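Local coordinates for HIAXHD3 (Humicola insolens, PDB 3ZXK), which removes alpha-L-arabinofuranosyl side chains as a family 43 glycoside hydrolase, probably from arabinoxylan, in a form probably engineered to add endo-xylanase activity, at residues A[267-271]-A[464-469]; A[402-408]-A[496-502]; A[13-17]-A[375-379]. All coordinates share one frame; numbering follows the deposited sequence.

Interaction 1. Residues A[267-271]-A[464-469]; sequences DAYPG and DITPAF. With AHR (alpha-L-arabinofuranose), chain C.
Tyr269 and Phe469 carry the aromatic part of this contact. Their side chains run side by side in the same direction, with ring planes at 51° and centroids 5.3 Å apart, an oblique aromatic pair. Tyr269 CD2 lies over one face of the Phe469 ring, displaced toward its rim, 3.7 Å from Phe469 CE1. Phe469 has CG anti to its backbone N (chi1 -163°), which carries the ring back across the other segment so that CE2 also rests on Asp267 CB. Apolar packing continues where Ala268 CB meets Pro467 CG and where Gly271 CA sits against Ile465 CB at 3.6 Å, with CG2 and CD1 of Ile465 packing on the same carbon.

Backbone polar contacts fix the spacing. Ala468 N donates to Tyr269 O at 2.8 Å, almost straight at 172° and in the carbonyl plane, while Pro467 CA adds a CA-H...O contact to the same oxygen. One water donates to both Ala268 O and Ile465 O, satisfying two carbonyls at once.

The sugar is held by the Asp267 carboxylate, each oxygen taking one hydroxyl of the arabinofuranose: AHR O3 gives to Asp267 OD1 at 2.6 Å and AHR O5 to Asp267 OD2 at 2.7 Å. His248 and Arg273 also bond this sugar, and the Tyr269 hydroxyl is engaged by Phe505 O.

Asp267 thus binds the arabinofuranose from the end of strand 260-267, in a blade of the five-bladed beta-propeller known for family 43, and Phe469 from the concanavalin A-like domain adds to the pocket wall.

Interaction 2. Residues A[402-408]-A[496-502]; sequences LFRDRAA and FAMTNSW. With XYP (beta-D-xylopyranose), chain B.
Phe496 turns CG anti to its backbone N (chi1 168°), which brings its ring against the side chains and backbone of the hairpin formed by strands 396-403 and 406-415; Arg406 starts out the same way but bends at chi3 (-75°), folding its guanidinium back over the chain of 496-502. The Phe496 ring is enclosed from several directions. Ala408 CB makes a CH-pi contact over one face, 3.7 Å from the Phe496 ring centroid. Arg406 O lies at the edge in the ring plane, 3.4 Å from Phe496 CZ, and Leu402 CD2 comes in obliquely, 3.6 Å from Phe496 CD2.

Arg406 NH1 donates to Ala497 O at 2.8 Å. The acceptor is in the guanidinium plane, yet the donor stands well above the carbonyl plane, and one guanidinium face covers Thr499 N. Glu474 gives NH1 a salt bridge as well. Arg404, extended from CG to NE, reaches Ser501 O with both terminal nitrogens, NH2 at 2.9 Å and NH1 at 3.1 Å, each bond weak because of its bent angle. Its NH1 also forms a salt bridge with Asp405 OD1, and NE is bound by Thr506 O.

Arg406 thus holds Ala497 O ahead of the ST turn in which Thr499 OG1 accepts from Ser501 N, and Arg404 meets Ser501 O at its end. The turn leads into Trp502, whose ring face lies against XYP C5. The contact therefore pairs cationic donors with main-chain carbonyls on one side and apolar packing round Phe496 on the other.

Interaction 3. Residues A[13-17]-A[375-379]; sequences LWEDH and RIAGP
Trp14 presents one face of its indole to the backbone of Gly378 and the ring of Pro379. Its CG is anti to the backbone N (chi1 -153°), which lays the indole along the other segment: Gly378 CA stands 3.5 Å from the centroid of the Trp14 five-membered ring, and Pro379 CD is 4.1 Å from that of the six-membered ring, both CH-pi contacts. The peptide joining Gly378 and Pro379 is cis. At this end Gly378 N also donates to Trp14 O at 3.0 Å. With an alanine in place of Trp14, Gly378 and Pro379 would probably lose their aromatic cover, opening a gap between the two segments.

At the other end, the extended Arg375 crosses His17 at about a right angle, its guanidinium stacked flat on the imidazole with planes at 7° and centres 4.0 Å apart. Arg375 NE donates in the guanidinium plane to Asp16 O at 2.8 Å, which fixes the rotation of the group. Ser33 binds His17 ND1. Between the two ends a water links Asp16 N to Ile376 O.

The domain boundary is therefore closed by pi contacts backed by one backbone and one side-chain hydrogen bond. The guanidinium charge is probably offset by Glu334, salt-bridged to NH2, which Arg509 also approaches.

How the interactions relate
Interactions 1 and 3 join the family 43 five-bladed propeller to the concanavalin A-like beta-sandwich, whereas interaction 2 lies wholly within the sandwich. The centres of interactions 1 and 3 are about 10 Å apart, those of interactions 1 and 2 about 11 Å, and those of interactions 2 and 3 about 15 Å. Along the chain the segments run 13-17, 267-271, 375-379, 402-408, 464-469, 496-502, so that interaction 1 alternates with both others. Strands 380-388 and 457-464, neighbours in one sheet, link 375-379 to 464-469, with a probable hydrogen bond between Ile465 N and Pro379 O. Pro270 and Ala468 pack on Asn500. The domain interface thus runs on into the glycan pocket, which both domains line.

Interaction 1. Residues A[267-271]-A[464-469]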
# COMPACT_ATOMS: atom_id res chain seq x y z
N ASP A 267 -12.77 1.25 4.69
CA ASP A 267 -11.95 1.82 5.78
C ASP A 267 -11.79 0.84 6.96
O ASP A 267 -12.30 1.06 8.06
CB ASP A 267 -12.48 3.20 6.23
CG ASP A 267 -12.28 4.29 5.17
OD1 ASP A 267 -11.28 4.24 4.43
OD2 ASP A 267 -13.14 5.21 5.07
N ALA A 268 -11.08 -0.25 6.72
CA ALA A 268 -10.98 -1.34 7.68
C ALA A 268 -9.86 -1.13 8.71
O ALA A 268 -9.09 -2.05 8.98
CB ALA A 268 -10.78 -2.65 6.92
N TYR A 269 -9.79 0.08 9.28
CA TYR A 269 -8.86 0.39 10.36
C TYR A 269 -9.20 -0.50 11.56
O TYR A 269 -10.39 -0.79 11.80
CB TYR A 269 -8.94 1.87 10.70
CG TYR A 269 -8.43 2.69 9.54
CD1 TYR A 269 -7.08 2.70 9.22
CD2 TYR A 269 -9.30 3.40 8.70
CE1 TYR A 269 -6.60 3.41 8.13
CE2 TYR A 269 -8.82 4.11 7.62
CZ TYR A 269 -7.46 4.12 7.34
OH TYR A 269 -6.98 4.83 6.24
N PRO A 270 -8.18 -0.99 12.30
CA PRO A 270 -6.77 -0.58 12.25
C PRO A 270 -5.89 -1.27 11.20
O PRO A 270 -4.70 -0.98 11.12
CB PRO A 270 -6.27 -0.89 13.66
CG PRO A 270 -7.04 -2.13 14.01
CD PRO A 270 -8.44 -1.83 13.49
N GLY A 271 -6.46 -2.16 10.40
CA GLY A 271 -5.69 -2.83 9.37
C GLY A 271 -5.33 -1.98 8.16
O GLY A 271 -4.33 -2.24 7.50
N ASP A 464 -3.85 -8.06 16.04
CA ASP A 464 -5.26 -8.19 15.70
C ASP A 464 -5.67 -6.93 14.96
O ASP A 464 -5.63 -5.82 15.54
CB ASP A 464 -6.09 -8.36 16.98
CG ASP A 464 -7.59 -8.55 16.70
OD1 ASP A 464 -7.95 -8.65 15.52
OD2 ASP A 464 -8.40 -8.59 17.65
N ILE A 465 -6.00 -7.06 13.68
CA ILE A 465 -6.47 -5.93 12.88
C ILE A 465 -7.94 -6.06 12.52
O ILE A 465 -8.42 -5.44 11.56
CB ILE A 465 -5.59 -5.61 11.63
CG1 ILE A 465 -5.40 -6.83 10.70
CG2 ILE A 465 -4.24 -5.07 12.11
CD1 ILE A 465 -4.91 -6.49 9.30
N THR A 466 -8.68 -6.87 13.28
CA THR A 466 -10.13 -6.96 13.04
C THR A 466 -10.72 -5.55 13.02
O THR A 466 -10.45 -4.77 13.92
CB THR A 466 -10.81 -7.78 14.16
OG1 THR A 466 -10.21 -9.08 14.24
CG2 THR A 466 -12.31 -7.94 13.89
N PRO A 467 -11.47 -5.17 11.96
CA PRO A 467 -11.93 -3.78 11.83
C PRO A 467 -12.66 -3.28 13.08
O PRO A 467 -13.46 -3.99 13.70
CB PRO A 467 -12.82 -3.82 10.59
CG PRO A 467 -12.20 -4.89 9.76
CD PRO A 467 -11.79 -5.95 10.75
N ALA A 468 -12.35 -2.04 13.43
CA ALA A 468 -12.97 -1.42 14.61
C ALA A 468 -13.29 0.04 14.32
O ALA A 468 -13.51 0.82 15.23
CB ALA A 468 -12.07 -1.55 15.84
N PHE A 469 -13.35 0.38 13.03
CA PHE A 469 -13.54 1.77 12.63
C PHE A 469 -14.93 2.23 13.03
O PHE A 469 -15.92 1.54 12.79
CB PHE A 469 -13.36 1.88 11.11
CG PHE A 469 -13.12 3.27 10.61
CD1 PHE A 469 -12.07 4.06 11.11
CD2 PHE A 469 -13.90 3.77 9.58
CE1 PHE A 469 -11.83 5.33 10.60
CE2 PHE A 469 -13.66 5.04 9.07
CZ PHE A 469 -12.63 5.82 9.57
O5 AHR C . -12.57 7.58 6.20
C5 AHR C . -11.13 7.61 6.07
C4 AHR C . -10.68 8.20 4.73
O4 AHR C . -11.17 9.53 4.57
C3 AHR C . -11.19 7.51 3.47
O3 AHR C . -10.44 6.36 3.12
C2 AHR C . -11.04 8.55 2.39
O2 AHR C . -12.09 8.46 1.41
C1 AHR C . -11.17 9.85 3.17
O HOH W 1 -8.45 -4.73 8.91

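Interaction 2. Residues A[402-408]-A[496-502]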
# COMPACT_ATOMS: atom_id res chain seq x y z
N LEU A 402 5.61 -2.98 15.64
CA LEU A 402 4.25 -2.79 15.16
C LEU A 402 4.20 -1.31 14.80
O LEU A 402 4.13 -0.45 15.71
CB LEU A 402 3.26 -3.14 16.27
CG LEU A 402 1.84 -2.93 15.75
CD1 LEU A 402 1.39 -4.05 14.83
CD2 LEU A 402 0.86 -2.82 16.89
N PHE A 403 4.34 -1.01 13.50
CA PHE A 403 4.71 0.33 13.08
C PHE A 403 3.53 1.13 12.54
O PHE A 403 2.84 0.72 11.63
CB PHE A 403 5.83 0.26 12.01
CG PHE A 403 6.44 1.61 11.70
CD1 PHE A 403 7.40 2.18 12.56
CD2 PHE A 403 6.05 2.31 10.57
CE1 PHE A 403 7.93 3.44 12.27
CE2 PHE A 403 6.58 3.57 10.29
CZ PHE A 403 7.53 4.14 11.14
N ARG A 404 3.34 2.31 13.12
CA ARG A 404 2.38 3.30 12.69
C ARG A 404 2.62 4.53 13.58
O ARG A 404 3.63 4.61 14.31
CB ARG A 404 0.94 2.79 12.80
CG ARG A 404 -0.01 3.40 11.79
CD ARG A 404 -1.47 3.13 12.12
NE ARG A 404 -2.38 3.64 11.10
CZ ARG A 404 -3.26 4.64 11.27
NH1 ARG A 404 -3.32 5.34 12.40
NH2 ARG A 404 -4.10 4.94 10.28
N ASP A 405 1.69 5.48 13.55
CA ASP A 405 1.81 6.70 14.37
C ASP A 405 1.64 6.46 15.88
O ASP A 405 2.05 7.31 16.66
CB ASP A 405 0.81 7.77 13.91
CG ASP A 405 -0.63 7.30 13.93
OD1 ASP A 405 -0.90 6.10 13.71
OD2 ASP A 405 -1.51 8.16 14.15
N ARG A 406 1.03 5.35 16.29
CA ARG A 406 1.08 4.87 17.68
C ARG A 406 1.67 3.48 17.62
O ARG A 406 1.05 2.55 17.13
CB ARG A 406 -0.32 4.79 18.31
CG ARG A 406 -0.28 4.59 19.83
CD ARG A 406 -1.50 3.88 20.35
NE ARG A 406 -2.64 4.80 20.36
CZ ARG A 406 -3.88 4.45 20.66
NH1 ARG A 406 -4.15 3.19 21.02
NH2 ARG A 406 -4.84 5.37 20.62
N ALA A 407 2.90 3.34 18.12
CA ALA A 407 3.69 2.13 17.86
C ALA A 407 4.22 1.45 19.13
O ALA A 407 4.27 2.04 20.19
CB ALA A 407 4.84 2.49 16.93
N ALA A 408 4.68 0.22 19.00
CA ALA A 408 5.31 -0.53 20.09
C ALA A 408 6.22 -1.53 19.44
O ALA A 408 6.01 -1.89 18.26
CB ALA A 408 4.27 -1.26 20.95
N PHE A 496 -0.76 -4.29 23.72
CA PHE A 496 -0.67 -2.92 23.24
C PHE A 496 -1.93 -2.55 22.47
O PHE A 496 -2.29 -3.23 21.51
CB PHE A 496 0.58 -2.77 22.36
CG PHE A 496 0.63 -1.49 21.57
CD1 PHE A 496 0.98 -0.28 22.17
CD2 PHE A 496 0.32 -1.49 20.21
CE1 PHE A 496 1.05 0.89 21.42
CE2 PHE A 496 0.36 -0.32 19.47
CZ PHE A 496 0.72 0.86 20.08
N ALA A 497 -2.59 -1.47 22.92
CA ALA A 497 -3.81 -0.99 22.31
C ALA A 497 -3.48 -0.16 21.05
O ALA A 497 -2.67 0.78 21.09
CB ALA A 497 -4.61 -0.15 23.29
N MET A 498 -4.16 -0.49 19.96
CA MET A 498 -3.86 0.09 18.65
C MET A 498 -4.83 1.19 18.29
O MET A 498 -6.03 1.10 18.59
CB MET A 498 -3.91 -1.00 17.59
CG MET A 498 -2.98 -2.15 17.91
SD MET A 498 -3.55 -3.70 17.19
CE MET A 498 -3.34 -3.27 15.47
N THR A 499 -4.33 2.25 17.63
CA THR A 499 -5.24 3.34 17.23
C THR A 499 -6.19 2.96 16.08
O THR A 499 -5.81 2.22 15.17
CB THR A 499 -4.48 4.63 16.88
OG1 THR A 499 -5.44 5.68 16.66
CG2 THR A 499 -3.60 4.43 15.65
N ASN A 500 -7.43 3.48 16.12
CA ASN A 500 -8.39 3.37 14.99
C ASN A 500 -8.45 4.63 14.13
O ASN A 500 -9.26 4.69 13.19
CB ASN A 500 -9.81 3.06 15.48
CG ASN A 500 -9.91 1.69 16.09
OD1 ASN A 500 -9.37 0.71 15.55
ND2 ASN A 500 -10.58 1.60 17.25
N SER A 501 -7.61 5.62 14.42
CA SER A 501 -7.60 6.86 13.67
C SER A 501 -7.21 6.61 12.21
O SER A 501 -6.34 5.77 11.92
CB SER A 501 -6.59 7.82 14.28
OG SER A 501 -6.53 9.02 13.52
N TRP A 502 -7.82 7.38 11.33
CA TRP A 502 -7.52 7.33 9.91
C TRP A 502 -6.49 8.33 9.48
O TRP A 502 -6.03 8.25 8.37
CB TRP A 502 -8.80 7.51 9.09
CG TRP A 502 -9.52 8.81 9.32
CD1 TRP A 502 -10.61 9.05 10.14
CD2 TRP A 502 -9.23 10.10 8.67
NE1 TRP A 502 -10.99 10.38 10.08
CE2 TRP A 502 -10.20 11.06 9.21
CE3 TRP A 502 -8.30 10.54 7.73
CZ2 TRP A 502 -10.23 12.39 8.79
CZ3 TRP A 502 -8.32 11.88 7.34
CH2 TRP A 502 -9.27 12.78 7.85
O1 XYP B . -15.81 11.89 8.63
C1 XYP B . -15.10 11.90 7.39
C2 XYP B . -14.87 13.32 6.88
C3 XYP B . -14.15 13.26 5.53
C4 XYP B . -12.83 12.51 5.71
C5 XYP B . -13.05 11.15 6.39
O2 XYP B . -16.10 14.03 6.73
O3 XYP B . -13.90 14.57 5.00
O4 XYP B . -12.19 12.37 4.43
O5 XYP B . -13.83 11.26 7.59

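Interaction 3. Residues A[13-17]-A[375-379]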
# COMPACT_ATOMS: atom_id res chain seq x y z
N LEU A 13 -8.67 -9.13 -0.76
CA LEU A 13 -7.29 -9.11 -0.28
C LEU A 13 -7.34 -8.34 1.02
O LEU A 13 -7.74 -7.18 1.03
CB LEU A 13 -6.38 -8.39 -1.29
CG LEU A 13 -4.91 -8.22 -0.85
CD1 LEU A 13 -4.20 -9.54 -0.61
CD2 LEU A 13 -4.15 -7.37 -1.86
N TRP A 14 -6.96 -8.98 2.12
CA TRP A 14 -7.06 -8.31 3.41
C TRP A 14 -5.75 -7.67 3.77
O TRP A 14 -5.14 -8.00 4.81
CB TRP A 14 -7.48 -9.29 4.48
CG TRP A 14 -8.20 -8.62 5.62
CD1 TRP A 14 -7.84 -7.47 6.31
CD2 TRP A 14 -9.45 -9.06 6.22
NE1 TRP A 14 -8.75 -7.19 7.28
CE2 TRP A 14 -9.76 -8.10 7.28
CE3 TRP A 14 -10.32 -10.13 6.00
CZ2 TRP A 14 -10.91 -8.21 8.05
CZ3 TRP A 14 -11.48 -10.23 6.78
CH2 TRP A 14 -11.75 -9.30 7.79
N GLU A 15 -5.29 -6.78 2.91
CA GLU A 15 -4.03 -6.06 3.13
C GLU A 15 -4.24 -4.63 2.62
O GLU A 15 -4.95 -4.41 1.63
CB GLU A 15 -2.86 -6.72 2.38
CG GLU A 15 -2.41 -8.08 2.95
CD GLU A 15 -1.19 -8.69 2.25
OE1 GLU A 15 -0.41 -7.91 1.67
OE2 GLU A 15 -1.01 -9.95 2.27
N ASP A 16 -3.61 -3.67 3.30
CA ASP A 16 -3.79 -2.24 3.05
C ASP A 16 -3.25 -1.83 1.67
O ASP A 16 -2.05 -1.68 1.50
CB ASP A 16 -3.05 -1.50 4.16
CG ASP A 16 -3.14 -0.01 4.06
OD1 ASP A 16 -4.21 0.50 3.69
OD2 ASP A 16 -2.13 0.64 4.41
N HIS A 17 -4.15 -1.57 0.72
CA HIS A 17 -3.80 -1.20 -0.70
C HIS A 17 -4.76 -0.12 -1.14
O HIS A 17 -5.64 -0.35 -1.97
CB HIS A 17 -3.73 -2.43 -1.63
CG HIS A 17 -2.40 -3.16 -1.58
ND1 HIS A 17 -1.26 -2.65 -2.11
CD2 HIS A 17 -2.05 -4.37 -1.00
CE1 HIS A 17 -0.24 -3.50 -1.90
NE2 HIS A 17 -0.72 -4.56 -1.22
N ARG A 375 2.99 -5.13 5.03
CA ARG A 375 1.56 -5.11 5.39
C ARG A 375 1.18 -6.31 6.23
O ARG A 375 1.70 -7.39 6.02
CB ARG A 375 0.69 -5.05 4.14
CG ARG A 375 0.90 -3.77 3.37
CD ARG A 375 0.33 -3.88 1.96
NE ARG A 375 0.59 -2.65 1.20
CZ ARG A 375 1.77 -2.35 0.63
NH1 ARG A 375 2.80 -3.21 0.66
NH2 ARG A 375 1.88 -1.20 -0.06
N ILE A 376 0.27 -6.09 7.18
CA ILE A 376 -0.30 -7.17 7.98
C ILE A 376 -1.55 -7.70 7.23
O ILE A 376 -2.43 -6.90 6.85
CB ILE A 376 -0.70 -6.64 9.39
CG1 ILE A 376 0.54 -6.10 10.17
CG2 ILE A 376 -1.39 -7.75 10.19
CD1 ILE A 376 0.19 -5.32 11.43
N ALA A 377 -1.66 -9.01 7.08
CA ALA A 377 -2.88 -9.58 6.50
C ALA A 377 -3.89 -9.84 7.61
O ALA A 377 -3.54 -10.27 8.70
CB ALA A 377 -2.59 -10.87 5.72
N GLY A 378 -5.16 -9.58 7.32
CA GLY A 378 -6.19 -9.66 8.34
C GLY A 378 -7.06 -10.88 8.22
O GLY A 378 -7.02 -11.60 7.23
N PRO A 379 -7.90 -11.10 9.23
CA PRO A 379 -8.08 -10.15 10.36
C PRO A 379 -7.04 -10.24 11.48
O PRO A 379 -6.93 -9.28 12.25
CB PRO A 379 -9.47 -10.53 10.90
CG PRO A 379 -9.60 -11.99 10.56
CD PRO A 379 -8.93 -12.16 9.21
O HOH W 2 -3.02 -4.37 6.14